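Local coordinates for conserved hypothetical protein (Sulfolobus solfataricus, PDB 2FNA), which probably binds and hydrolyses ATP as an archaeal AAA+ ATPase of unidentified cellular role, here holding ADP alongside a magnesium ion, at residues A[22-27]-A[202-207]; A[54-59]-A[138-143]; A[61-66]-A[147-152]. All blocks are in the same frame, centred on the assembly; numbering follows the deposited sequence.

Contact 1: residues A[22-27]-A[202-207]; sequences IEKLKG and STVELK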
loop_
_atom_site.group_PDB
_atom_site.type_symbol
_atom_site.label_atom_id
_atom_site.label_comp_id
_atom_site.label_asym_id
_atom_site.label_seq_id
_atom_site.Cartn_x
_atom_site.Cartn_y
_atom_site.Cartn_z
ATOM N N ILE A 22 -13.595 0.698 7.755
ATOM C CA ILE A 22 -14.151 -0.355 6.899
ATOM C C ILE A 22 -15.509 0.084 6.386
ATOM O O ILE A 22 -15.849 -0.164 5.240
ATOM C CB ILE A 22 -14.313 -1.698 7.655
ATOM C CG1 ILE A 22 -12.954 -2.258 8.063
ATOM C CG2 ILE A 22 -15.099 -2.732 6.817
ATOM C CD1 ILE A 22 -13.043 -3.288 9.236
ATOM N N GLU A 23 -16.301 0.723 7.232
ATOM C CA GLU A 23 -17.639 1.110 6.830
ATOM C C GLU A 23 -17.570 2.195 5.752
ATOM O O GLU A 23 -18.334 2.182 4.807
ATOM C CB GLU A 23 -18.432 1.596 8.044
ATOM C CG GLU A 23 -19.946 1.879 7.768
ATOM N N LYS A 24 -16.655 3.144 5.915
ATOM C CA LYS A 24 -16.428 4.178 4.902
ATOM C C LYS A 24 -15.953 3.608 3.555
ATOM O O LYS A 24 -16.453 3.989 2.493
ATOM C CB LYS A 24 -15.405 5.205 5.406
ATOM C CG LYS A 24 -15.116 6.335 4.388
ATOM C CD LYS A 24 -14.486 7.557 5.031
ATOM C CE LYS A 24 -14.376 8.696 4.020
ATOM N NZ LYS A 24 -13.569 9.825 4.560
ATOM N N LEU A 25 -14.957 2.733 3.609
ATOM C CA LEU A 25 -14.503 1.989 2.428
ATOM C C LEU A 25 -15.635 1.281 1.698
ATOM O O LEU A 25 -15.812 1.435 0.495
ATOM C CB LEU A 25 -13.456 0.968 2.829
ATOM C CG LEU A 25 -12.862 0.073 1.728
ATOM C CD1 LEU A 25 -11.526 -0.476 2.172
ATOM C CD2 LEU A 25 -13.782 -1.060 1.317
ATOM N N LYS A 26 -16.404 0.492 2.437
ATOM C CA LYS A 26 -17.559 -0.215 1.911
ATOM C C LYS A 26 -18.645 0.680 1.311
ATOM O O LYS A 26 -19.426 0.212 0.485
ATOM C CB LYS A 26 -18.174 -1.092 3.030
ATOM C CG LYS A 26 -17.331 -2.317 3.354
ATOM C CD LYS A 26 -17.933 -3.128 4.517
ATOM C CE LYS A 26 -19.213 -3.817 4.136
ATOM N NZ LYS A 26 -20.022 -4.186 5.348
ATOM N N GLY A 27 -18.710 1.947 1.744
ATOM C CA GLY A 27 -19.674 2.908 1.225
ATOM C C GLY A 27 -19.445 3.264 -0.233
ATOM O O GLY A 27 -20.375 3.699 -0.913
ATOM N N SER A 202 -13.154 9.558 -2.093
ATOM C CA SER A 202 -13.497 9.099 -0.753
ATOM C C SER A 202 -12.230 8.463 -0.184
ATOM O O SER A 202 -11.686 7.488 -0.761
ATOM C CB SER A 202 -14.620 8.073 -0.782
ATOM O OG SER A 202 -14.967 7.648 0.529
ATOM N N THR A 203 -11.756 9.017 0.931
ATOM C CA THR A 203 -10.419 8.674 1.460
ATOM C C THR A 203 -10.533 8.099 2.875
ATOM O O THR A 203 -11.234 8.665 3.741
ATOM C CB THR A 203 -9.507 9.918 1.442
ATOM O OG1 THR A 203 -9.502 10.461 0.116
ATOM C CG2 THR A 203 -8.042 9.554 1.843
ATOM N N VAL A 204 -9.908 6.945 3.063
ATOM C CA VAL A 204 -9.773 6.257 4.347
ATOM C C VAL A 204 -8.271 6.124 4.651
ATOM O O VAL A 204 -7.497 5.714 3.785
ATOM C CB VAL A 204 -10.374 4.857 4.220
ATOM C CG1 VAL A 204 -10.291 4.119 5.511
ATOM C CG2 VAL A 204 -11.832 4.939 3.743
ATOM N N GLU A 205 -7.833 6.535 5.834
ATOM C CA GLU A 205 -6.427 6.417 6.216
ATOM C C GLU A 205 -6.283 5.504 7.449
ATOM O O GLU A 205 -6.969 5.690 8.435
ATOM C CB GLU A 205 -5.824 7.773 6.534
ATOM C CG GLU A 205 -4.331 7.675 6.860
ATOM C CD GLU A 205 -3.662 9.009 7.192
ATOM O OE1 GLU A 205 -4.368 10.038 7.306
ATOM O OE2 GLU A 205 -2.409 9.003 7.332
ATOM N N LEU A 206 -5.344 4.563 7.402
ATOM C CA LEU A 206 -5.023 3.743 8.562
ATOM C C LEU A 206 -3.747 4.217 9.243
ATOM O O LEU A 206 -2.658 4.195 8.650
ATOM C CB LEU A 206 -4.890 2.303 8.155
ATOM C CG LEU A 206 -6.154 1.670 7.565
ATOM C CD1 LEU A 206 -5.848 0.324 7.053
ATOM C CD2 LEU A 206 -7.209 1.607 8.614
ATOM N N LYS A 207 -3.897 4.671 10.476
ATOM C CA LYS A 207 -2.760 5.187 11.225
ATOM C C LYS A 207 -2.237 4.042 12.067
ATOM O O LYS A 207 -2.965 3.094 12.330
ATOM C CB LYS A 207 -3.164 6.441 12.054
ATOM C CG LYS A 207 -3.325 7.690 11.142
ATOM C CD LYS A 207 -3.676 8.918 11.893
ATOM C CE LYS A 207 -4.020 10.082 10.944
ATOM N NZ LYS A 207 -2.893 10.417 9.977
HETATM O O HOH W 1 -15.800 5.093 0.088
#
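Val204 presses its CG2 methyl into helix 19-27, and the tight part of the contact gathers around that carbon. Its nearest partner is Lys24 CG, 3.6 Å from Val204 CG2, and the backbone Leu25 N follows at 3.8 Å from the same methyl; Leu25 CB is looser, at 4.4 Å. Lys24 CG stands anti to its backbone N (chi1 -180°), and the extended chain beyond it slides past Val204 in the opposite direction. The ammonium group thereby arrives at the strand backbone, where Lys24 NZ donates to Thr203 O over 2.7 Å, with the donor tilted 21° from the carbonyl plane. Ser202 and Val204 pair with strand 32-37, whereas this intervening carbonyl meets the lysine. An alanine in place of Lys24 would probably leave Thr203 O without this donor and Val204 CG2 without its closest neighbour. The more open side is the end where Lys24 and Thr203 meet, both partly exposed; in the buried part a single water donates to Lys24 O at 2.7 Å and also hydrogen-bonds Ser202 OG at 2.7 Å. The axes of helix segment 22-27 and strand 202-206 come within 8.4 Å and run nearly antiparallel, at 152°. Strand 202-206 is an outermost strand of the parallel sheet; Leu25 reaches inward to Val35 of strand 32-37, and both Leu25 and Val204 rest on Ile46 of helix 43-54.

Contact 2: residues A[54-59]-A[138-143]; sequences LNLPYI and NVIIVL. With EDO (1,2-ethanediol), chain E.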
loop_
_atom_site.group_PDB
_atom_site.type_symbol
_atom_site.label_atom_id
_atom_site.label_comp_id
_atom_site.label_asym_id
_atom_site.label_seq_id
_atom_site.Cartn_x
_atom_site.Cartn_y
_atom_site.Cartn_z
ATOM N N LEU A 54 -19.112 -6.991 0.998
ATOM C CA LEU A 54 -19.979 -6.406 -0.037
ATOM C C LEU A 54 -20.537 -7.456 -0.972
ATOM O O LEU A 54 -21.625 -7.274 -1.505
ATOM C CB LEU A 54 -19.241 -5.354 -0.867
ATOM C CG LEU A 54 -18.949 -4.020 -0.174
ATOM C CD1 LEU A 54 -18.004 -3.168 -1.017
ATOM C CD2 LEU A 54 -20.270 -3.300 0.143
ATOM N N ASN A 55 -19.801 -8.547 -1.206
ATOM C CA ASN A 55 -20.337 -9.602 -2.087
ATOM C C ASN A 55 -20.687 -9.006 -3.458
ATOM O O ASN A 55 -21.771 -9.217 -4.033
ATOM C CB ASN A 55 -21.569 -10.259 -1.426
ATOM C CG ASN A 55 -21.990 -11.555 -2.090
ATOM O OD1 ASN A 55 -21.168 -12.282 -2.616
ATOM N ND2 ASN A 55 -23.286 -11.834 -2.080
ATOM N N LEU A 56 -19.747 -8.240 -3.983
ATOM C CA LEU A 56 -19.865 -7.676 -5.321
ATOM C C LEU A 56 -18.731 -8.226 -6.173
ATOM O O LEU A 56 -17.640 -8.467 -5.659
ATOM C CB LEU A 56 -19.791 -6.139 -5.302
ATOM C CG LEU A 56 -21.008 -5.347 -4.795
ATOM C CD1 LEU A 56 -20.614 -3.883 -4.610
ATOM C CD2 LEU A 56 -22.185 -5.487 -5.720
ATOM N N PRO A 57 -18.974 -8.370 -7.489
ATOM C CA PRO A 57 -17.919 -8.789 -8.391
ATOM C C PRO A 57 -16.747 -7.817 -8.296
ATOM O O PRO A 57 -16.932 -6.628 -8.022
ATOM C CB PRO A 57 -18.552 -8.707 -9.774
ATOM C CG PRO A 57 -19.853 -8.041 -9.602
ATOM C CD PRO A 57 -20.237 -8.061 -8.187
ATOM N N TYR A 58 -15.547 -8.322 -8.495
ATOM C CA TYR A 58 -14.378 -7.486 -8.373
ATOM C C TYR A 58 -13.207 -8.055 -9.164
ATOM O O TYR A 58 -13.185 -9.252 -9.540
ATOM C CB TYR A 58 -13.997 -7.317 -6.898
ATOM C CG TYR A 58 -13.470 -8.582 -6.248
ATOM C CD1 TYR A 58 -14.343 -9.512 -5.659
ATOM C CD2 TYR A 58 -12.108 -8.863 -6.233
ATOM C CE1 TYR A 58 -13.860 -10.700 -5.063
ATOM C CE2 TYR A 58 -11.617 -10.054 -5.647
ATOM C CZ TYR A 58 -12.498 -10.949 -5.059
ATOM O OH TYR A 58 -11.999 -12.090 -4.485
ATOM N N ILE A 59 -12.276 -7.142 -9.446
ATOM C CA ILE A 59 -10.987 -7.397 -10.055
ATOM C C ILE A 59 -9.970 -6.910 -9.021
ATOM O O ILE A 59 -10.055 -5.781 -8.575
ATOM C CB ILE A 59 -10.842 -6.543 -11.352
ATOM C CG1 ILE A 59 -11.682 -7.139 -12.490
ATOM C CG2 ILE A 59 -9.368 -6.351 -11.748
ATOM C CD1 ILE A 59 -11.207 -8.466 -12.997
ATOM N N ASN A 138 -22.645 -2.989 -8.839
ATOM C CA ASN A 138 -21.333 -2.338 -8.871
ATOM C C ASN A 138 -20.232 -3.390 -9.032
ATOM O O ASN A 138 -20.317 -4.481 -8.467
ATOM C CB ASN A 138 -21.058 -1.551 -7.571
ATOM C CG ASN A 138 -21.852 -0.263 -7.467
ATOM O OD1 ASN A 138 -22.421 0.202 -8.437
ATOM N ND2 ASN A 138 -21.880 0.317 -6.277
ATOM N N VAL A 139 -19.214 -3.067 -9.822
ATOM C CA VAL A 139 -18.031 -3.924 -9.954
ATOM C C VAL A 139 -16.890 -3.108 -9.385
ATOM O O VAL A 139 -16.748 -1.941 -9.716
ATOM C CB VAL A 139 -17.712 -4.249 -11.416
ATOM C CG1 VAL A 139 -16.458 -5.094 -11.516
ATOM C CG2 VAL A 139 -18.930 -4.923 -12.105
ATOM N N ILE A 140 -16.101 -3.738 -8.531
ATOM C CA ILE A 140 -15.041 -3.074 -7.822
ATOM C C ILE A 140 -13.745 -3.399 -8.515
ATOM O O ILE A 140 -13.460 -4.567 -8.830
ATOM C CB ILE A 140 -15.009 -3.514 -6.362
ATOM C CG1 ILE A 140 -16.372 -3.220 -5.725
ATOM C CG2 ILE A 140 -13.837 -2.854 -5.622
ATOM C CD1 ILE A 140 -16.539 -3.774 -4.365
ATOM N N ILE A 141 -12.968 -2.358 -8.767
ATOM C CA ILE A 141 -11.661 -2.495 -9.356
ATOM C C ILE A 141 -10.664 -2.062 -8.297
ATOM O O ILE A 141 -10.631 -0.888 -7.897
ATOM C CB ILE A 141 -11.449 -1.628 -10.595
ATOM C CG1 ILE A 141 -12.598 -1.769 -11.587
ATOM C CG2 ILE A 141 -10.108 -1.984 -11.235
ATOM C CD1 ILE A 141 -12.563 -2.979 -12.449
ATOM N N VAL A 142 -9.879 -3.029 -7.832
ATOM C CA VAL A 142 -8.903 -2.793 -6.795
ATOM C C VAL A 142 -7.546 -2.681 -7.413
ATOM O O VAL A 142 -7.085 -3.597 -8.127
ATOM C CB VAL A 142 -8.899 -3.938 -5.744
ATOM C CG1 VAL A 142 -7.905 -3.676 -4.664
ATOM C CG2 VAL A 142 -10.286 -4.123 -5.157
ATOM N N LEU A 143 -6.900 -1.562 -7.102
ATOM C CA LEU A 143 -5.521 -1.321 -7.454
ATOM C C LEU A 143 -4.787 -1.190 -6.153
ATOM O O LEU A 143 -4.699 -0.109 -5.591
ATOM C CB LEU A 143 -5.404 -0.039 -8.274
ATOM C CG LEU A 143 -6.255 0.038 -9.550
ATOM C CD1 LEU A 143 -6.043 1.343 -10.241
ATOM C CD2 LEU A 143 -5.942 -1.088 -10.486
HETATM C C1 EDO E . -13.487 -12.213 -7.997
HETATM O O1 EDO E . -12.303 -12.954 -8.314
HETATM C C2 EDO E . -14.436 -12.171 -9.187
HETATM O O2 EDO E . -15.567 -11.337 -8.869
#
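Tyr58 and Ile140 form a parallel beta bridge, with their CA atoms 4.5 Å apart, and Ile59 with Ile141 form the next, joining strand 58-62 at the border of the AAA+ parallel sheet to strand 139-144. Three backbone bonds fix the register: Ile140 N to Pro57 O, Ile59 N to Ile140 O and Val142 N to Ile59 O. All three are nearly straight, with N-H...O angles of 162° to 169°; in the last two the donor lies nearly along the C=O axis, whereas the donor to Pro57 O is tilted 20° from the carbonyl plane.

Ile140 can be followed outward. Its CB lies 4.0 Å from Tyr58 CB and equally near Pro57 O; CG1, anti to the carbonyl carbon, still skirts that oxygen; and CD1 touches two leucines, 3.7 Å from Leu54 CD1 and 4.1 Å from Leu56 CD1. Leu54, at the end of the preceding helix, crosses the isoleucine at about a right angle, and Leu56, in the loop, also packs on the Ile140 tip.

Leu56 and Asn138 lie side by side, pointing the same way. Asn138 O is buried with no polar partner in the model, and Leu56 CD2 lies 3.5 Å from it. Across the strand from this ladder, Tyr58 N donates to O2 of a 1,2-ethanediol, probably from the crystallisation liquor. The diol's C1 sits over one face of the Tyr58 ring, 3.3 Å above its plane and offset toward the rim.

Contact 3: residues A[61-66]-A[147-152]; sequences LDLRKF and QELVKL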
loop_
_atom_site.group_PDB
_atom_site.type_symbol
_atom_site.label_atom_id
_atom_site.label_comp_id
_atom_site.label_asym_id
_atom_site.label_seq_id
_atom_site.Cartn_x
_atom_site.Cartn_y
_atom_site.Cartn_z
ATOM N N LEU A 61 -6.112 -6.153 -8.431
ATOM C CA LEU A 61 -4.724 -6.038 -8.901
ATOM C C LEU A 61 -3.758 -5.807 -7.736
ATOM O O LEU A 61 -3.718 -4.723 -7.147
ATOM C CB LEU A 61 -4.577 -4.934 -9.947
ATOM C CG LEU A 61 -5.384 -5.098 -11.243
ATOM C CD1 LEU A 61 -4.964 -4.054 -12.285
ATOM C CD2 LEU A 61 -5.190 -6.486 -11.828
ATOM N N ASP A 62 -3.002 -6.859 -7.412
ATOM C CA ASP A 62 -1.991 -6.837 -6.367
ATOM C C ASP A 62 -0.640 -6.378 -6.959
ATOM O O ASP A 62 0.095 -7.149 -7.566
ATOM C CB ASP A 62 -1.912 -8.217 -5.732
ATOM C CG ASP A 62 -1.038 -8.247 -4.521
ATOM O OD1 ASP A 62 -0.828 -7.190 -3.903
ATOM O OD2 ASP A 62 -0.557 -9.345 -4.184
ATOM N N LEU A 63 -0.357 -5.093 -6.845
ATOM C CA LEU A 63 0.717 -4.460 -7.622
ATOM C C LEU A 63 2.008 -4.487 -6.854
ATOM O O LEU A 63 3.049 -4.131 -7.370
ATOM C CB LEU A 63 0.310 -3.037 -8.015
ATOM C CG LEU A 63 -0.962 -2.989 -8.875
ATOM C CD1 LEU A 63 -1.591 -1.588 -8.956
ATOM C CD2 LEU A 63 -0.677 -3.567 -10.274
ATOM N N ARG A 64 1.927 -4.909 -5.591
ATOM C CA ARG A 64 3.098 -5.164 -4.770
ATOM C C ARG A 64 4.043 -6.131 -5.453
ATOM O O ARG A 64 5.232 -6.089 -5.207
ATOM C CB ARG A 64 2.714 -5.808 -3.422
ATOM C CG ARG A 64 2.839 -4.921 -2.194
ATOM C CD ARG A 64 3.580 -5.625 -1.010
ATOM N NE ARG A 64 3.295 -7.066 -0.895
ATOM N N LYS A 65 3.528 -7.045 -6.264
ATOM C CA LYS A 65 4.428 -7.915 -7.007
ATOM C C LYS A 65 5.367 -7.209 -7.989
ATOM O O LYS A 65 6.239 -7.862 -8.562
ATOM C CB LYS A 65 3.646 -9.000 -7.750
ATOM C CG LYS A 65 2.712 -8.529 -8.829
ATOM C CD LYS A 65 1.890 -9.718 -9.337
ATOM C CE LYS A 65 0.721 -10.059 -8.419
ATOM N NZ LYS A 65 0.349 -11.496 -8.516
ATOM N N PHE A 66 5.181 -5.899 -8.207
ATOM C CA PHE A 66 6.079 -5.134 -9.041
ATOM C C PHE A 66 7.027 -4.260 -8.239
ATOM O O PHE A 66 7.794 -3.521 -8.832
ATOM C CB PHE A 66 5.266 -4.272 -10.017
ATOM C CG PHE A 66 4.423 -5.073 -10.950
ATOM C CD1 PHE A 66 5.023 -5.880 -11.903
ATOM C CD2 PHE A 66 3.034 -5.063 -10.868
ATOM C CE1 PHE A 66 4.262 -6.664 -12.775
ATOM C CE2 PHE A 66 2.270 -5.825 -11.752
ATOM C CZ PHE A 66 2.908 -6.642 -12.714
ATOM N N GLN A 147 0.177 3.384 -6.736
ATOM C CA GLN A 147 1.340 4.210 -7.047
ATOM C C GLN A 147 2.461 3.436 -7.815
ATOM O O GLN A 147 3.287 4.040 -8.445
ATOM C CB GLN A 147 1.908 4.921 -5.796
ATOM C CG GLN A 147 2.860 4.114 -4.874
ATOM C CD GLN A 147 2.156 3.070 -4.021
ATOM O OE1 GLN A 147 0.949 2.867 -4.122
ATOM N NE2 GLN A 147 2.904 2.422 -3.177
ATOM N N GLU A 148 2.468 2.102 -7.737
ATOM C CA GLU A 148 3.352 1.269 -8.541
ATOM C C GLU A 148 3.186 1.504 -10.061
ATOM O O GLU A 148 4.097 1.272 -10.833
ATOM C CB GLU A 148 3.084 -0.214 -8.226
ATOM C CG GLU A 148 3.578 -0.662 -6.845
ATOM C CD GLU A 148 5.105 -0.677 -6.705
ATOM O OE1 GLU A 148 5.820 -0.982 -7.689
ATOM O OE2 GLU A 148 5.588 -0.377 -5.593
ATOM N N LEU A 149 1.999 1.921 -10.473
ATOM C CA LEU A 149 1.674 2.200 -11.884
ATOM C C LEU A 149 2.415 3.381 -12.460
ATOM O O LEU A 149 2.425 3.593 -13.672
ATOM C CB LEU A 149 0.178 2.432 -12.018
ATOM C CG LEU A 149 -0.719 1.229 -11.717
ATOM C CD1 LEU A 149 -2.164 1.660 -11.761
ATOM C CD2 LEU A 149 -0.503 0.116 -12.714
ATOM N N VAL A 150 3.041 4.167 -11.601
ATOM C CA VAL A 150 4.000 5.162 -12.052
ATOM C C VAL A 150 5.082 4.518 -12.931
ATOM O O VAL A 150 5.582 5.112 -13.902
ATOM C CB VAL A 150 4.732 5.802 -10.847
ATOM C CG1 VAL A 150 5.894 6.612 -11.316
ATOM C CG2 VAL A 150 3.792 6.677 -10.040
ATOM N N LYS A 151 5.456 3.311 -12.542
ATOM C CA LYS A 151 6.456 2.505 -13.267
ATOM C C LYS A 151 5.934 1.962 -14.585
ATOM O O LYS A 151 6.707 1.522 -15.425
ATOM C CB LYS A 151 6.871 1.337 -12.396
ATOM C CG LYS A 151 7.542 1.711 -11.094
ATOM C CD LYS A 151 7.549 0.507 -10.160
ATOM C CE LYS A 151 8.291 0.783 -8.855
ATOM N NZ LYS A 151 8.410 -0.483 -8.062
ATOM N N LEU A 152 4.619 1.975 -14.771
ATOM C CA LEU A 152 4.023 1.553 -16.035
ATOM C C LEU A 152 4.040 2.722 -17.076
ATOM O O LEU A 152 2.997 3.276 -17.465
ATOM C CB LEU A 152 2.614 1.034 -15.774
ATOM C CG LEU A 152 1.813 0.427 -16.934
ATOM C CD1 LEU A 152 2.317 -0.928 -17.330
ATOM C CD2 LEU A 152 0.363 0.316 -16.546
#
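Leu63 and Leu149 supply the apolar part of the contact, Leu63 CD1 meeting Leu149 CG at 4.0 Å as the two side chains cross obliquely. Beside them Leu63 CB lies 4.0 Å from Glu148 CB, so the aliphatic base of the glutamate extends the apolar patch. Its CG then passes 3.5 Å from Leu63 O, a carbonyl already taken by the turn bond from Phe66 N.

The charged part begins where Glu148 bends at chi2 (-68°), which turns CD off the extended path. Lys151 NZ forms a salt bridge with Glu148 OE1 at 2.7 Å, using the syn lone pair of that oxygen. The same ammonium donates to Phe66 O over a longer 3.2 Å, the donor tilted 34° from the carbonyl plane. Glu148 OE1 and Phe66 O are both acceptors, 3.4 Å apart, and the shared lysine probably eases their repulsion. Arg69 O is a further acceptor for NZ.

Two 3-10 turns thus meet just past neighbouring strands 58-62 and 139-144. Leu63 pairs with Asp144 through the backbone; the second strand ends at Asp144, followed by Glu145, consistent with a Walker B motif of P-loop ATPases.

In the fold
All three contacts are largely buried and attach to one parallel sheet of AAA+ strand order. Contact 1 lies at strand 202-206 and contact 2 at strand 58-62, the two outermost strands; contact 3 continues from the latter and is the most central, its centre about 10 Å from the centre of the chain. Their chemistry follows place: contact 2 is a backbone ladder with aliphatic packing, contact 1 joins helix to strand through valine methyl packing, one lysine bond and a water, and contact 3 joins two turns by leucine packing and a lysine-carbonyl bond, the lysine also pairing with Glu148 of its own segment. Contacts 2 and 3 meet through Leu143 on Leu61 and Leu63; contacts 1 and 3 do not touch.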